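RNA methyltransferase, TrmH family (Porphyromonas gingivalis, PDB 2I6D) probably transfers methyl groups to RNA, as a member of the knotted SPOUT class of methyltransferases that use S-adenosylmethionine as donor. Local coordinates at residues Ile10-Ser15 and Met88-Leu93; Lys20-Glu25 and Phe142-Val147; Gln187-Ala192 and Thr246-Ser251. One frame throughout, in Å; residues are numbered along the deposited sequence.

Contact 1: Ile10-Ser15 and Met88-Leu93; sequences IKFLRS and MAVFDL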
ATOM      1  N   ILE A  10       0.196 -26.383   5.058  1.00 27.98           N
ATOM      2  CA  ILE A  10      -0.404 -25.634   6.153  1.00 27.66           C
ATOM      3  C   ILE A  10       0.659 -24.789   6.879  1.00 27.12           C
ATOM      4  O   ILE A  10       0.458 -23.611   7.128  1.00 27.09           O
ATOM      5  CB  ILE A  10      -1.160 -26.599   7.116  1.00 27.85           C
ATOM      6  CG1 ILE A  10      -2.424 -27.134   6.413  1.00 28.03           C
ATOM      7  CG2 ILE A  10      -1.498 -25.904   8.445  1.00 28.85           C
ATOM      8  CD1 ILE A  10      -3.142 -28.234   7.169  1.00 28.46           C
ATOM      9  N   LYS A  11       1.803 -25.388   7.176  1.00 27.97           N
ATOM     10  CA  LYS A  11       2.906 -24.665   7.804  1.00 28.59           C
ATOM     11  C   LYS A  11       3.351 -23.473   6.940  1.00 28.23           C
ATOM     12  O   LYS A  11       3.471 -22.337   7.421  1.00 27.76           O
ATOM     13  CB  LYS A  11       4.068 -25.625   8.069  1.00 28.45           C
ATOM     14  CG  LYS A  11       5.283 -25.009   8.717  1.00 32.12           C
ATOM     15  CD  LYS A  11       6.301 -26.118   8.998  1.00 37.02           C
ATOM     16  CE  LYS A  11       7.533 -25.596   9.724  1.00 42.26           C
ATOM     17  NZ  LYS A  11       8.389 -24.798   8.793  1.00 46.10           N
ATOM     18  N   PHE A  12       3.541 -23.725   5.649  1.00 28.13           N
ATOM     19  CA  PHE A  12       3.892 -22.670   4.704  1.00 27.70           C
ATOM     20  C   PHE A  12       2.875 -21.525   4.686  1.00 28.15           C
ATOM     21  O   PHE A  12       3.252 -20.364   4.852  1.00 27.55           O
ATOM     22  CB  PHE A  12       4.052 -23.266   3.295  1.00 28.40           C
ATOM     23  CG  PHE A  12       4.217 -22.242   2.226  1.00 29.07           C
ATOM     24  CD1 PHE A  12       5.448 -21.612   2.044  1.00 31.22           C
ATOM     25  CD2 PHE A  12       3.141 -21.901   1.394  1.00 30.96           C
ATOM     26  CE1 PHE A  12       5.607 -20.647   1.050  1.00 32.24           C
ATOM     27  CE2 PHE A  12       3.295 -20.946   0.397  1.00 28.63           C
ATOM     28  CZ  PHE A  12       4.536 -20.320   0.227  1.00 29.94           C
ATOM     29  N   LEU A  13       1.597 -21.857   4.470  1.00 27.05           N
ATOM     30  CA  LEU A  13       0.519 -20.864   4.478  1.00 28.26           C
ATOM     31  C   LEU A  13       0.501 -20.021   5.768  1.00 28.30           C
ATOM     32  O   LEU A  13       0.370 -18.773   5.726  1.00 28.14           O
ATOM     33  CB  LEU A  13      -0.839 -21.553   4.245  1.00 27.20           C
ATOM     34  CG  LEU A  13      -1.068 -21.947   2.779  1.00 28.09           C
ATOM     35  CD1 LEU A  13      -2.141 -23.009   2.706  1.00 28.87           C
ATOM     36  CD2 LEU A  13      -1.438 -20.691   1.875  1.00 28.59           C
ATOM     37  N   ARG A  14       0.635 -20.691   6.907  1.00 27.85           N
ATOM     38  CA  ARG A  14       0.580 -19.986   8.213  1.00 27.80           C
ATOM     39  C   ARG A  14       1.789 -19.068   8.430  1.00 27.21           C
ATOM     40  O   ARG A  14       1.675 -18.035   9.061  1.00 26.35           O
ATOM     41  CB  ARG A  14       0.455 -20.984   9.367  1.00 28.38           C
ATOM     42  CG  ARG A  14      -0.886 -21.741   9.379  1.00 28.33           C
ATOM     43  CD  ARG A  14      -0.949 -22.827  10.471  1.00 29.68           C
ATOM     44  NE  ARG A  14      -0.722 -22.297  11.811  1.00 32.14           N
ATOM     45  CZ  ARG A  14      -1.621 -21.608  12.506  1.00 34.42           C
ATOM     46  NH1 ARG A  14      -2.836 -21.377  12.004  1.00 34.17           N
ATOM     47  NH2 ARG A  14      -1.307 -21.161  13.717  1.00 34.26           N
ATOM     48  N   SER A  15       2.943 -19.456   7.888  1.00 27.16           N
ATOM     49  CA  SER A  15       4.182 -18.711   8.084  1.00 26.78           C
ATOM     50  C   SER A  15       4.098 -17.314   7.454  1.00 26.76           C
ATOM     51  O   SER A  15       4.791 -16.394   7.891  1.00 25.93           O
ATOM     52  CB  SER A  15       5.364 -19.480   7.488  1.00 26.90           C
ATOM     53  OG  SER A  15       5.341 -19.380   6.070  1.00 26.63           O
HETATM   54  N   MSE A  88      -7.802 -18.648  -0.438  1.00 28.86           N
HETATM   55  CA  MSE A  88      -6.568 -18.021  -0.015  1.00 31.53           C
HETATM   56  C   MSE A  88      -5.569 -18.247  -1.135  1.00 29.81           C
HETATM   57  O   MSE A  88      -5.383 -19.386  -1.590  1.00 29.41           O
HETATM   58  CB  MSE A  88      -6.085 -18.644   1.307  1.00 31.79           C
HETATM   59  CG  MSE A  88      -4.889 -17.926   1.942  1.00 33.41           C
HETATM   60 SE   MSE A  88      -4.633 -18.582   3.808  1.00 40.89          SE
HETATM   61  CE  MSE A  88      -3.125 -17.403   4.313  1.00 36.47           C
ATOM     62  N   ALA A  89      -4.957 -17.160  -1.606  1.00 28.15           N
ATOM     63  CA  ALA A  89      -3.944 -17.214  -2.671  1.00 27.77           C
ATOM     64  C   ALA A  89      -2.586 -16.884  -2.088  1.00 27.84           C
ATOM     65  O   ALA A  89      -2.485 -16.096  -1.158  1.00 28.38           O
ATOM     66  CB  ALA A  89      -4.308 -16.198  -3.809  1.00 25.96           C
ATOM     67  N   VAL A  90      -1.530 -17.464  -2.651  1.00 27.70           N
ATOM     68  CA  VAL A  90      -0.195 -17.047  -2.310  1.00 26.04           C
ATOM     69  C   VAL A  90       0.399 -16.459  -3.591  1.00 26.66           C
ATOM     70  O   VAL A  90       0.398 -17.127  -4.637  1.00 26.69           O
ATOM     71  CB  VAL A  90       0.678 -18.204  -1.790  1.00 26.48           C
ATOM     72  CG1 VAL A  90       2.115 -17.689  -1.559  1.00 25.41           C
ATOM     73  CG2 VAL A  90       0.109 -18.774  -0.461  1.00 25.36           C
ATOM     74  N   PHE A  91       0.876 -15.221  -3.503  1.00 24.85           N
ATOM     75  CA  PHE A  91       1.506 -14.533  -4.629  1.00 25.89           C
ATOM     76  C   PHE A  91       2.953 -14.278  -4.323  1.00 26.58           C
ATOM     77  O   PHE A  91       3.327 -14.131  -3.149  1.00 26.58           O
ATOM     78  CB  PHE A  91       0.858 -13.168  -4.859  1.00 25.63           C
ATOM     79  CG  PHE A  91      -0.570 -13.237  -5.318  1.00 26.55           C
ATOM     80  CD1 PHE A  91      -0.891 -13.665  -6.612  1.00 26.00           C
ATOM     81  CD2 PHE A  91      -1.593 -12.820  -4.476  1.00 28.55           C
ATOM     82  CE1 PHE A  91      -2.233 -13.718  -7.041  1.00 28.36           C
ATOM     83  CE2 PHE A  91      -2.934 -12.839  -4.909  1.00 30.64           C
ATOM     84  CZ  PHE A  91      -3.244 -13.297  -6.193  1.00 28.84           C
ATOM     85  N   ASP A  92       3.768 -14.183  -5.379  1.00 26.46           N
ATOM     86  CA  ASP A  92       5.121 -13.707  -5.253  1.00 26.72           C
ATOM     87  C   ASP A  92       5.144 -12.249  -4.821  1.00 27.09           C
ATOM     88  O   ASP A  92       4.412 -11.402  -5.363  1.00 26.17           O
ATOM     89  CB  ASP A  92       5.838 -13.793  -6.604  1.00 26.89           C
ATOM     90  CG  ASP A  92       6.264 -15.202  -6.967  1.00 27.83           C
ATOM     91  OD1 ASP A  92       6.075 -16.143  -6.158  1.00 27.80           O
ATOM     92  OD2 ASP A  92       6.807 -15.344  -8.078  1.00 27.75           O
ATOM     93  N   LEU A  93       6.011 -11.956  -3.862  1.00 27.80           N
ATOM     94  CA  LEU A  93       6.341 -10.595  -3.511  1.00 29.15           C
ATOM     95  C   LEU A  93       7.025  -9.980  -4.741  1.00 30.56           C
ATOM     96  O   LEU A  93       7.947 -10.584  -5.295  1.00 30.65           O
ATOM     97  CB  LEU A  93       7.291 -10.648  -2.315  1.00 29.26           C
ATOM     98  CG  LEU A  93       7.306  -9.604  -1.212  1.00 29.22           C
ATOM     99  CD1 LEU A  93       5.928  -9.359  -0.663  1.00 26.69           C
ATOM    100  CD2 LEU A  93       8.230 -10.085  -0.102  1.00 28.83           C
TER

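Contact 2: Lys20-Glu25 and Phe142-Val147; sequences KYRLRE and FSPKVV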
ATOM      1  N   LYS A  20       9.149 -12.132   8.524  1.00 28.20           N
ATOM      2  CA  LYS A  20      10.330 -12.976   8.387  1.00 27.78           C
ATOM      3  C   LYS A  20      10.145 -13.989   7.257  1.00 27.65           C
ATOM      4  O   LYS A  20      11.033 -14.162   6.411  1.00 27.13           O
ATOM      5  CB  LYS A  20      10.623 -13.677   9.718  1.00 27.79           C
ATOM      6  CG  LYS A  20      11.659 -14.782   9.664  1.00 27.71           C
ATOM      7  CD  LYS A  20      11.656 -15.568  10.979  1.00 27.91           C
ATOM      8  CE  LYS A  20      12.578 -16.759  10.921  1.00 28.08           C
ATOM      9  NZ  LYS A  20      12.653 -17.462  12.246  1.00 28.06           N
ATOM     10  N   TYR A  21       8.987 -14.644   7.235  1.00 27.00           N
ATOM     11  CA  TYR A  21       8.738 -15.683   6.257  1.00 27.47           C
ATOM     12  C   TYR A  21       8.290 -15.165   4.897  1.00 27.99           C
ATOM     13  O   TYR A  21       8.609 -15.779   3.873  1.00 27.75           O
ATOM     14  CB  TYR A  21       7.801 -16.753   6.825  1.00 27.88           C
ATOM     15  CG  TYR A  21       8.503 -17.504   7.942  1.00 27.43           C
ATOM     16  CD1 TYR A  21       9.531 -18.407   7.656  1.00 28.44           C
ATOM     17  CD2 TYR A  21       8.186 -17.272   9.278  1.00 26.70           C
ATOM     18  CE1 TYR A  21      10.194 -19.079   8.660  1.00 27.77           C
ATOM     19  CE2 TYR A  21       8.855 -17.951  10.302  1.00 27.59           C
ATOM     20  CZ  TYR A  21       9.849 -18.853   9.977  1.00 27.45           C
ATOM     21  OH  TYR A  21      10.527 -19.512  10.963  1.00 28.76           O
ATOM     22  N   ARG A  22       7.599 -14.023   4.876  1.00 27.98           N
ATOM     23  CA  ARG A  22       7.277 -13.377   3.607  1.00 29.02           C
ATOM     24  C   ARG A  22       8.568 -13.052   2.882  1.00 30.15           C
ATOM     25  O   ARG A  22       8.662 -13.283   1.682  1.00 30.90           O
ATOM     26  CB  ARG A  22       6.432 -12.115   3.792  1.00 29.52           C
ATOM     27  CG  ARG A  22       5.024 -12.419   4.302  1.00 29.09           C
ATOM     28  CD  ARG A  22       4.070 -11.219   4.105  1.00 30.15           C
ATOM     29  NE  ARG A  22       4.428 -10.082   4.955  1.00 27.89           N
ATOM     30  CZ  ARG A  22       4.076  -9.946   6.231  1.00 27.89           C
ATOM     31  NH1 ARG A  22       3.359 -10.882   6.834  1.00 28.35           N
ATOM     32  NH2 ARG A  22       4.448  -8.867   6.903  1.00 28.43           N
ATOM     33  N   LEU A  23       9.566 -12.567   3.629  1.00 30.17           N
ATOM     34  CA  LEU A  23      10.866 -12.224   3.067  1.00 31.09           C
ATOM     35  C   LEU A  23      11.626 -13.456   2.594  1.00 31.18           C
ATOM     36  O   LEU A  23      12.184 -13.460   1.492  1.00 31.37           O
ATOM     37  CB  LEU A  23      11.723 -11.468   4.089  1.00 31.54           C
ATOM     38  CG  LEU A  23      11.369 -10.009   4.366  1.00 32.84           C
ATOM     39  CD1 LEU A  23      12.217  -9.496   5.506  1.00 34.07           C
ATOM     40  CD2 LEU A  23      11.531  -9.134   3.104  1.00 36.61           C
ATOM     41  N   ARG A  24      11.644 -14.498   3.422  1.00 30.54           N
ATOM     42  CA  ARG A  24      12.418 -15.702   3.112  1.00 30.57           C
ATOM     43  C   ARG A  24      11.835 -16.413   1.889  1.00 30.45           C
ATOM     44  O   ARG A  24      12.577 -16.912   1.026  1.00 29.29           O
ATOM     45  CB  ARG A  24      12.410 -16.639   4.308  1.00 30.57           C
ATOM     46  CG  ARG A  24      13.434 -17.710   4.221  1.00 31.16           C
ATOM     47  CD  ARG A  24      13.465 -18.524   5.459  1.00 29.72           C
ATOM     48  NE  ARG A  24      14.199 -17.872   6.538  1.00 29.02           N
ATOM     49  CZ  ARG A  24      14.314 -18.388   7.754  1.00 28.69           C
ATOM     50  NH1 ARG A  24      13.758 -19.559   8.027  1.00 28.90           N
ATOM     51  NH2 ARG A  24      14.981 -17.739   8.694  1.00 28.68           N
ATOM     52  N   GLU A  25      10.501 -16.439   1.835  1.00 29.40           N
ATOM     53  CA  GLU A  25       9.766 -17.099   0.761  1.00 30.36           C
ATOM     54  C   GLU A  25       9.494 -16.191  -0.426  1.00 30.01           C
ATOM     55  O   GLU A  25       9.025 -16.662  -1.468  1.00 30.52           O
ATOM     56  CB  GLU A  25       8.424 -17.634   1.283  1.00 30.39           C
ATOM     57  CG  GLU A  25       8.542 -18.736   2.348  1.00 31.20           C
ATOM     58  CD  GLU A  25       9.344 -19.934   1.869  1.00 36.01           C
ATOM     59  OE1 GLU A  25       9.279 -20.259   0.660  1.00 37.14           O
ATOM     60  OE2 GLU A  25      10.043 -20.551   2.705  1.00 37.69           O
ATOM     61  N   PHE A 142       2.324  -5.475   2.365  1.00 30.90           N
ATOM     62  CA  PHE A 142       2.014  -6.875   2.058  1.00 30.46           C
ATOM     63  C   PHE A 142       1.663  -7.703   3.284  1.00 29.50           C
ATOM     64  O   PHE A 142       1.443  -8.920   3.186  1.00 29.26           O
ATOM     65  CB  PHE A 142       3.132  -7.504   1.238  1.00 31.54           C
ATOM     66  CG  PHE A 142       3.289  -6.859  -0.115  1.00 33.72           C
ATOM     67  CD1 PHE A 142       2.302  -7.018  -1.083  1.00 34.32           C
ATOM     68  CD2 PHE A 142       4.396  -6.068  -0.399  1.00 35.45           C
ATOM     69  CE1 PHE A 142       2.408  -6.398  -2.323  1.00 36.65           C
ATOM     70  CE2 PHE A 142       4.521  -5.452  -1.651  1.00 37.42           C
ATOM     71  CZ  PHE A 142       3.525  -5.619  -2.606  1.00 34.81           C
ATOM     72  N   SER A 143       1.613  -7.049   4.442  1.00 28.68           N
ATOM     73  CA  SER A 143       1.160  -7.715   5.675  1.00 28.61           C
ATOM     74  C   SER A 143      -0.349  -7.962   5.494  1.00 27.57           C
ATOM     75  O   SER A 143      -0.997  -7.189   4.801  1.00 28.74           O
ATOM     76  CB  SER A 143       1.429  -6.837   6.907  1.00 28.30           C
ATOM     77  OG  SER A 143       0.655  -5.642   6.825  1.00 28.73           O
ATOM     78  N   PRO A 144      -0.890  -9.063   6.061  1.00 27.61           N
ATOM     79  CA  PRO A 144      -2.328  -9.348   5.997  1.00 27.51           C
ATOM     80  C   PRO A 144      -3.200  -8.166   6.414  1.00 27.91           C
ATOM     81  O   PRO A 144      -4.258  -7.929   5.822  1.00 26.76           O
ATOM     82  CB  PRO A 144      -2.501 -10.466   7.014  1.00 26.97           C
ATOM     83  CG  PRO A 144      -1.193 -11.189   6.997  1.00 27.30           C
ATOM     84  CD  PRO A 144      -0.150 -10.137   6.758  1.00 26.84           C
ATOM     85  N   LYS A 145      -2.779  -7.440   7.444  1.00 28.39           N
ATOM     86  CA  LYS A 145      -3.628  -6.358   7.926  1.00 29.90           C
ATOM     87  C   LYS A 145      -3.829  -5.292   6.832  1.00 29.68           C
ATOM     88  O   LYS A 145      -4.968  -4.870   6.568  1.00 30.79           O
ATOM     89  CB  LYS A 145      -3.108  -5.770   9.241  1.00 30.10           C
ATOM     90  CG  LYS A 145      -4.093  -4.775   9.863  1.00 33.60           C
ATOM     91  CD  LYS A 145      -4.150  -4.876  11.391  1.00 38.41           C
ATOM     92  CE  LYS A 145      -5.356  -4.106  11.945  1.00 40.14           C
ATOM     93  NZ  LYS A 145      -5.650  -4.418  13.401  1.00 41.12           N
ATOM     94  N   VAL A 146      -2.751  -4.890   6.167  1.00 29.03           N
ATOM     95  CA  VAL A 146      -2.884  -3.932   5.072  1.00 28.82           C
ATOM     96  C   VAL A 146      -3.582  -4.519   3.854  1.00 28.63           C
ATOM     97  O   VAL A 146      -4.531  -3.925   3.351  1.00 28.01           O
ATOM     98  CB  VAL A 146      -1.543  -3.311   4.660  1.00 28.90           C
ATOM     99  CG1 VAL A 146      -1.738  -2.363   3.423  1.00 27.31           C
ATOM    100  CG2 VAL A 146      -0.932  -2.570   5.876  1.00 29.12           C
ATOM    101  N   VAL A 147      -3.135  -5.697   3.410  1.00 29.01           N
ATOM    102  CA  VAL A 147      -3.700  -6.346   2.218  1.00 29.27           C
ATOM    103  C   VAL A 147      -5.212  -6.480   2.316  1.00 29.77           C
ATOM    104  O   VAL A 147      -5.948  -6.049   1.414  1.00 29.20           O
ATOM    105  CB  VAL A 147      -3.082  -7.757   1.979  1.00 29.25           C
ATOM    106  CG1 VAL A 147      -3.944  -8.594   1.027  1.00 29.21           C
ATOM    107  CG2 VAL A 147      -1.649  -7.608   1.449  1.00 29.59           C
TER

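Contact 3: Gln187-Ala192 and Thr246-Ser251; sequences QSLYEA and TAILCS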
ATOM      1  N   GLN A 187       2.982  26.763   3.077  1.00 35.14           N
ATOM      2  CA  GLN A 187       2.055  27.464   2.188  1.00 34.62           C
ATOM      3  C   GLN A 187       0.689  26.769   2.145  1.00 32.34           C
ATOM      4  O   GLN A 187       0.634  25.561   1.986  1.00 32.15           O
ATOM      5  CB  GLN A 187       2.630  27.480   0.776  1.00 34.85           C
ATOM      6  CG  GLN A 187       1.742  28.220  -0.215  1.00 37.00           C
ATOM      7  CD  GLN A 187       2.442  28.464  -1.534  1.00 38.72           C
ATOM      8  OE1 GLN A 187       3.259  27.657  -1.972  1.00 39.17           O
ATOM      9  NE2 GLN A 187       2.104  29.568  -2.179  1.00 37.89           N
ATOM     10  N   SER A 188      -0.405  27.526   2.246  1.00 31.92           N
ATOM     11  CA  SER A 188      -1.735  26.930   2.073  1.00 30.04           C
ATOM     12  C   SER A 188      -1.772  26.146   0.773  1.00 30.18           C
ATOM     13  O   SER A 188      -1.389  26.668  -0.280  1.00 30.02           O
ATOM     14  CB  SER A 188      -2.836  27.989   2.019  1.00 30.74           C
ATOM     15  OG  SER A 188      -4.043  27.375   1.594  1.00 29.32           O
ATOM     16  N   LEU A 189      -2.243  24.898   0.826  0.50 29.49           N
ATOM     17  CA  LEU A 189      -2.379  24.058  -0.370  0.50 29.93           C
ATOM     18  C   LEU A 189      -3.329  24.659  -1.415  0.50 30.16           C
ATOM     19  O   LEU A 189      -3.251  24.313  -2.592  0.50 30.10           O
ATOM     20  CB  LEU A 189      -2.834  22.625  -0.019  0.50 30.33           C
ATOM     21  CG  LEU A 189      -4.328  22.286   0.063  0.50 30.12           C
ATOM     22  CD1 LEU A 189      -4.582  20.804  -0.098  0.50 30.35           C
ATOM     23  CD2 LEU A 189      -4.934  22.786   1.360  0.50 29.95           C
ATOM     24  N   TYR A 190      -4.235  25.525  -0.978  1.00 29.63           N
ATOM     25  CA  TYR A 190      -5.134  26.220  -1.905  1.00 31.48           C
ATOM     26  C   TYR A 190      -4.459  27.348  -2.672  1.00 32.18           C
ATOM     27  O   TYR A 190      -4.944  27.740  -3.723  1.00 32.77           O
ATOM     28  CB  TYR A 190      -6.372  26.748  -1.172  1.00 32.75           C
ATOM     29  CG  TYR A 190      -7.050  25.652  -0.385  1.00 34.14           C
ATOM     30  CD1 TYR A 190      -7.349  24.421  -0.974  1.00 34.29           C
ATOM     31  CD2 TYR A 190      -7.375  25.840   0.942  1.00 36.30           C
ATOM     32  CE1 TYR A 190      -7.951  23.394  -0.238  1.00 34.07           C
ATOM     33  CE2 TYR A 190      -7.991  24.837   1.676  1.00 38.02           C
ATOM     34  CZ  TYR A 190      -8.263  23.615   1.084  1.00 37.28           C
ATOM     35  OH  TYR A 190      -8.878  22.634   1.860  1.00 39.60           O
ATOM     36  N   GLU A 191      -3.349  27.861  -2.137  1.00 31.93           N
ATOM     37  CA  GLU A 191      -2.619  28.965  -2.764  1.00 32.48           C
ATOM     38  C   GLU A 191      -1.405  28.495  -3.578  1.00 32.11           C
ATOM     39  O   GLU A 191      -0.885  29.244  -4.395  1.00 32.11           O
ATOM     40  CB  GLU A 191      -2.165  29.988  -1.709  1.00 31.75           C
ATOM     41  CG  GLU A 191      -3.312  30.541  -0.875  1.00 32.92           C
ATOM     42  CD  GLU A 191      -2.872  31.557   0.183  1.00 34.80           C
ATOM     43  OE1 GLU A 191      -1.671  31.627   0.536  1.00 38.75           O
ATOM     44  OE2 GLU A 191      -3.752  32.275   0.672  1.00 38.22           O
ATOM     45  N   ALA A 192      -0.949  27.269  -3.343  1.00 31.42           N
ATOM     46  CA  ALA A 192       0.237  26.783  -4.004  1.00 31.39           C
ATOM     47  C   ALA A 192      -0.122  26.437  -5.446  1.00 31.36           C
ATOM     48  O   ALA A 192      -1.132  25.791  -5.667  1.00 30.43           O
ATOM     49  CB  ALA A 192       0.783  25.553  -3.262  1.00 31.80           C
ATOM     50  N   THR A 246      -3.937  13.158   3.522  1.00 30.47           N
ATOM     51  CA  THR A 246      -3.638  12.610   2.193  1.00 31.01           C
ATOM     52  C   THR A 246      -4.825  12.762   1.226  1.00 30.45           C
ATOM     53  O   THR A 246      -4.648  13.117   0.062  1.00 29.75           O
ATOM     54  CB  THR A 246      -3.243  11.114   2.318  1.00 30.62           C
ATOM     55  OG1 THR A 246      -2.087  11.000   3.147  1.00 31.64           O
ATOM     56  CG2 THR A 246      -2.957  10.486   0.949  1.00 32.38           C
ATOM     57  N   ALA A 247      -6.021  12.466   1.720  1.00 30.52           N
ATOM     58  CA  ALA A 247      -7.249  12.554   0.924  1.00 29.81           C
ATOM     59  C   ALA A 247      -7.500  14.004   0.487  1.00 30.56           C
ATOM     60  O   ALA A 247      -7.847  14.263  -0.663  1.00 30.59           O
ATOM     61  CB  ALA A 247      -8.450  12.036   1.735  1.00 30.07           C
ATOM     62  N   ILE A 248      -7.326  14.938   1.415  1.00 30.04           N
ATOM     63  CA  ILE A 248      -7.512  16.348   1.112  1.00 30.75           C
ATOM     64  C   ILE A 248      -6.525  16.774   0.019  1.00 30.42           C
ATOM     65  O   ILE A 248      -6.931  17.398  -1.000  1.00 29.98           O
ATOM     66  CB  ILE A 248      -7.387  17.228   2.374  1.00 31.00           C
ATOM     67  CG1 ILE A 248      -8.623  16.997   3.261  1.00 29.77           C
ATOM     68  CG2 ILE A 248      -7.349  18.722   1.988  1.00 30.44           C
ATOM     69  CD1 ILE A 248      -8.381  17.370   4.734  1.00 30.10           C
ATOM     70  N   LEU A 249      -5.259  16.409   0.203  1.00 30.45           N
ATOM     71  CA  LEU A 249      -4.197  16.795  -0.757  1.00 30.38           C
ATOM     72  C   LEU A 249      -4.437  16.184  -2.145  1.00 29.72           C
ATOM     73  O   LEU A 249      -4.411  16.915  -3.149  1.00 29.64           O
ATOM     74  CB  LEU A 249      -2.793  16.443  -0.234  1.00 30.02           C
ATOM     75  CG  LEU A 249      -2.322  17.378   0.890  1.00 32.16           C
ATOM     76  CD1 LEU A 249      -1.387  16.655   1.905  1.00 34.43           C
ATOM     77  CD2 LEU A 249      -1.649  18.604   0.306  1.00 32.85           C
ATOM     78  N   CYS A 250      -4.650  14.865  -2.206  1.00 30.00           N
ATOM     79  CA  CYS A 250      -4.979  14.207  -3.484  1.00 31.09           C
ATOM     80  C   CYS A 250      -6.193  14.769  -4.185  1.00 31.03           C
ATOM     81  O   CYS A 250      -6.162  14.958  -5.432  1.00 31.43           O
ATOM     82  CB  CYS A 250      -5.162  12.703  -3.293  1.00 31.56           C
ATOM     83  SG  CYS A 250      -3.632  11.901  -2.871  1.00 36.92           S
ATOM     84  N   SER A 251      -7.272  15.018  -3.430  0.50 30.50           N
ATOM     85  CA  SER A 251      -8.498  15.599  -4.005  0.50 30.79           C
ATOM     86  C   SER A 251      -8.173  16.908  -4.694  0.50 30.74           C
ATOM     87  O   SER A 251      -8.511  17.111  -5.856  0.50 29.66           O
ATOM     88  CB  SER A 251      -9.608  15.804  -2.950  0.50 30.99           C
ATOM     89  OG  SER A 251     -10.623  16.700  -3.417  0.50 30.55           O
TER

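Contact 1: Ile10-Ser15 and Met88-Leu93
Leu-13 of helix 10-15 and Val-90 of strand 88-92 mark the nearest backbone approach, their CA atoms 7.8 Å apart. The axes of the two short elements come within 10.3 Å, a usual spacing for a helix laid on a sheet, but at a steep 72° between their N-to-C directions. Side chains do most of the joining. Val-90 points its CB at the helix and offers both branches. Its CG2 meets Leu-13 CD2 at 3.4 Å, a tight methyl-to-methyl touch, and approaches the Phe-12 ring obliquely, 4.0 Å from CE2, while CG1 comes to 4.0 Å from CZ of that ring. With CG anti to the Phe-12 backbone N (chi1 172°), the far end of the ring is brought up to the strand. The exception is selenomethionine Met-88, an extended chain whose terminal CE ends 4.0 Å from the carbonyl O of Leu-13, with the selenium beside the leucine CD2. Strands 27-31 and 45-51 pair with this strand on its two edges, and Ala-27 and Met-47 extend the apolar bed. Helix 7-15 is thus packed on an inner strand of the four-stranded mixed sheet of the probable substrate-binding domain.

Contact 2: Lys20-Glu25 and Phe142-Val147
Arg-22 carries the whole contact, projecting from helix 20-25 against the turn that leads into helix 144-147. The packing part of the contact is flat group against the backbone and the first side-chain carbons of the turn. The guanidinium lies with one face over Ser-143, whose CA sits 3.6 Å above the plane and over its centre. On that same face NH2 meets Ser-143 CB at 3.6 Å. The other terminal nitrogen, NH1, comes obliquely to CD of the Pro-144 ring, also 3.6 Å away. A bend in the chain at chi3 (-68°) turns the group so that it presents this face, and not its tip, to the turn. The carbonyl O of Phe-142 also lies over this face, 3.6 Å from CD and 3.7 Å from NE of Arg-22, where its negative end would probably favour the cation.

Directed polar bonds come from residues outside the two segments. NH2 forms a salt bridge with Asp-140 OD2, and NH1 is bonded to the carbonyl O of Leu-16. Asp-140 also receives the Phe-142 backbone N on OD1 and, on its own carbonyl O, the hydroxyl of Ser-143, the N-cap residue.

Asp-140 thus bonds both to the turn and to the arginine lying on it. The chemistry implies a buried guanidinium whose charge is probably balanced by Asp-140 and whose rotation is limited by its bonds to Asp-140 and Leu-16, binding the probable substrate-binding part of the chain to the methyltransferase part.

Contact 3: Gln187-Ala192 and Thr246-Ser251
In the SpoU-type methyltransferase domain, Leu-189 from the turn after edge strand 187-188 meets Ile-248 and Leu-249 of the C-terminal helix 242-255, where that helix packs along the parallel sheet. The contact is apolar. CD1 of Leu-189 lies 3.7 Å from CD2 of Leu-249 and 4.0 Å from CG2 of Ile-248; the leucine and isoleucine side chains cross at about a right angle, the two leucines obliquely. The CB of Leu-189 already points to the helix, and with chi1 at 89° CD1 reaches both side chains. Its other branch turns to its neighbour, CD2 lying 3.4 Å above the plane of the Tyr-190 ring, over its centre. These distances belong to one of two conformers deposited for Leu-189, so the exact fit is less certain than the site itself. At the rim, the hydroxyl of Tyr-190 comes to 4.2 Å from the same methyl CG2 of Ile-248.

The turn that presents Leu-189 is locally braced. Ser-188 OG accepts the backbone N of Tyr-190 at 3.2 Å, with an N-H to acceptor angle of 143°, making an ST turn, and Ser-188 O takes the backbone N of Glu-191. Beneath the helix, Leu-249 also rests on Leu-203, Leu-205 and Leu-224 of the inner strands, while Arg-256 is bonded to Ala-192 O. Helix against parallel sheet is the layered alpha/beta scheme of the SPOUT fold, whose C-terminal region is tied in a knot.

From the N terminus, helix 7-15 leads directly into helix 19-25, and each then waits for a partner far along the chain. Contact 1 closes the first loop when strand 87-92 enters the N-terminal mixed sheet; contact 2 opens inside that loop and closes beyond it, at 142-147, so the two cross. They also touch, with Leu-93 CD1 3.6 Å from CD2 of the Phe-142 ring. Contact 1 is internal to the N-terminal sheet domain, whereas contact 2 joins that domain to the methyltransferase one. Contact 3 follows in series, at the opposite side of the chain's centre, its own centre about 33 Å from that of contact 2, and fastens the last helix to the far edge of the parallel sheet.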